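Local coordinates for 3-oxoacyl-(acyl-carrier protein) synthase II (Thermus thermophilus, PDB 1J3N), which catalyses the condensation step of fatty acid elongation, joining an acyl group to malonyl-acyl-carrier protein to give 3-oxoacyl-acyl-carrier protein, at the interface of chains A and B. Coordinates in Å, arbitrary orientation; residue numbers count along the deposited sequence, not the author numbering. Chains: chain A/B, 3-oxoacyl-(acyl-carrier protein) synthase II.

The interface of chains A and B. Residues chain A 196, 199-200, 202-203, 268; chain B 128-129, 131-133.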
loop_
_atom_site.group_PDB
_atom_site.type_symbol
_atom_site.label_atom_id
_atom_site.label_comp_id
_atom_site.label_asym_id
_atom_site.label_seq_id
_atom_site.Cartn_x
_atom_site.Cartn_y
_atom_site.Cartn_z
ATOM N N ALA A 196 0.137 19.350 -7.271
ATOM C CA ALA A 196 1.096 18.658 -6.407
ATOM C C ALA A 196 2.301 19.532 -6.076
ATOM O O ALA A 196 2.729 19.602 -4.926
ATOM C CB ALA A 196 1.556 17.374 -7.064
ATOM N N ALA A 199 1.048 22.176 -3.822
ATOM C CA ALA A 199 0.861 21.674 -2.463
ATOM C C ALA A 199 2.175 21.564 -1.684
ATOM O O ALA A 199 2.251 21.968 -0.522
ATOM C CB ALA A 199 0.168 20.324 -2.512
ATOM N N PHE A 200 3.202 21.006 -2.320
ATOM C CA PHE A 200 4.503 20.860 -1.673
ATOM C C PHE A 200 5.175 22.224 -1.523
ATOM O O PHE A 200 6.012 22.415 -0.641
ATOM C CB PHE A 200 5.403 19.918 -2.483
ATOM C CG PHE A 200 5.129 18.459 -2.243
ATOM C CD1 PHE A 200 5.528 17.849 -1.056
ATOM C CD2 PHE A 200 4.475 17.693 -3.203
ATOM C CE1 PHE A 200 5.283 16.493 -0.827
ATOM C CE2 PHE A 200 4.222 16.335 -2.983
ATOM C CZ PHE A 200 4.628 15.736 -1.794
ATOM N N VAL A 202 3.437 25.209 -0.999
ATOM C CA VAL A 202 2.803 25.909 0.116
ATOM C C VAL A 202 3.277 25.312 1.445
ATOM O O VAL A 202 3.202 25.964 2.484
ATOM C CB VAL A 202 1.263 25.836 0.050
ATOM C CG1 VAL A 202 0.768 26.536 -1.204
ATOM C CG2 VAL A 202 0.801 24.382 0.073
ATOM N N MET A 203 3.760 24.071 1.398
ATOM C CA MET A 203 4.279 23.382 2.581
ATOM C C MET A 203 5.727 23.789 2.842
ATOM O O MET A 203 6.311 23.408 3.854
ATOM C CB MET A 203 4.259 21.872 2.381
ATOM C CG MET A 203 2.919 21.202 2.520
ATOM S SD MET A 203 3.167 19.418 2.390
ATOM C CE MET A 203 3.602 19.024 4.049
ATOM N N THR A 268 5.045 15.512 9.018
ATOM C CA THR A 268 5.972 15.788 7.924
ATOM C C THR A 268 7.435 15.985 8.329
ATOM O O THR A 268 8.336 15.855 7.503
ATOM C CB THR A 268 5.513 17.027 7.127
ATOM O OG1 THR A 268 5.641 18.199 7.940
ATOM C CG2 THR A 268 4.056 16.870 6.708
ATOM N N SER B 128 -4.095 24.251 0.827
ATOM C CA SER B 128 -3.748 24.121 2.243
ATOM C C SER B 128 -2.437 23.396 2.470
ATOM O O SER B 128 -2.152 22.391 1.817
ATOM C CB SER B 128 -4.834 23.358 3.003
ATOM O OG SER B 128 -4.346 22.947 4.277
ATOM N N PRO B 129 -1.622 23.884 3.416
ATOM C CA PRO B 129 -0.351 23.203 3.668
ATOM C C PRO B 129 -0.582 21.812 4.256
ATOM O O PRO B 129 0.341 21.001 4.335
ATOM C CB PRO B 129 0.360 24.146 4.636
ATOM C CG PRO B 129 -0.776 24.761 5.392
ATOM C CD PRO B 129 -1.779 25.054 4.296
ATOM N N PHE B 131 -2.907 19.661 2.981
ATOM C CA PHE B 131 -3.438 18.768 1.949
ATOM C C PHE B 131 -2.716 17.430 1.858
ATOM O O PHE B 131 -3.313 16.368 2.068
ATOM C CB PHE B 131 -3.387 19.448 0.581
ATOM C CG PHE B 131 -3.756 18.539 -0.552
ATOM C CD1 PHE B 131 -4.987 17.896 -0.566
ATOM C CD2 PHE B 131 -2.878 18.329 -1.605
ATOM C CE1 PHE B 131 -5.340 17.057 -1.614
ATOM C CE2 PHE B 131 -3.223 17.491 -2.660
ATOM C CZ PHE B 131 -4.458 16.855 -2.661
ATOM N N ILE B 132 -1.428 17.481 1.535
ATOM C CA ILE B 132 -0.631 16.270 1.404
ATOM C C ILE B 132 -0.618 15.379 2.648
ATOM O O ILE B 132 -0.821 14.163 2.545
ATOM C CB ILE B 132 0.816 16.622 0.979
ATOM C CG1 ILE B 132 0.787 17.135 -0.464
ATOM C CG2 ILE B 132 1.729 15.397 1.098
ATOM C CD1 ILE B 132 2.052 17.812 -0.905
ATOM N N PRO B 133 -0.393 15.966 3.841
ATOM C CA PRO B 133 -0.362 15.182 5.082
ATOM C C PRO B 133 -1.729 14.636 5.474
ATOM O O PRO B 133 -1.832 13.704 6.266
ATOM C CB PRO B 133 0.144 16.186 6.123
ATOM C CG PRO B 133 0.883 17.207 5.301
ATOM C CD PRO B 133 -0.012 17.360 4.108
HETATM O O HOH W 1 0.121 20.545 1.113
#
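B:Ile132 points its side chain at A:Phe200 and A:Ala199 in the homodimer interface of this beta-ketoacyl synthase, a condensing enzyme of the thiolase-like fold; the two-fold symmetry repeats the contact with chains exchanged. The isoleucine lies in helix 131-135 and meets helix 194-202 of the other subunit. From its base, CB of B:Ile132 faces the sulphur SD of A:Met203 at 3.9 Å, and the same sulphur also touches CD1 at the tip. One branch, CG2, reaches toward the CZ and CE1 rim of the A:Phe200 ring. The other starts at CG1 of B:Ile132, 3.8 Å from the methyl CB of A:Ala199, and the extended chi2 of 166° carries it on to CD1. CD1 of B:Ile132 sits over the phenyl face, 3.1 Å from the centroid of the A:Phe200 ring, in a CH-pi contact; its near-equal distances to all six ring carbons show the centring. An alanine at A:Phe200 would probably leave the CD1 methyl of B:Ile132 without its aromatic platform and open a gap over the tip of the isoleucine, where the ring had been.

A:Met203 flanks this plug. Its CG lies 3.2 Å from the backbone O of B:Pro129, a close carbon-oxygen contact and not a hydrogen bond. The chain bends at chi3 (84°), and CE of A:Met203 meets CG of B:Pro133 tip to tip at 3.5 Å. The CG2 methyl of A:Thr268 packs tightly against CG of B:Pro133, also at 3.5 Å. Polar linkage is indirect: water 1 lies 3.0 Å from the backbone O of A:Ala199 and 3.0 Å from the backbone O of B:Ser128, bridging two carbonyls without a direct bond between the subunits in this patch.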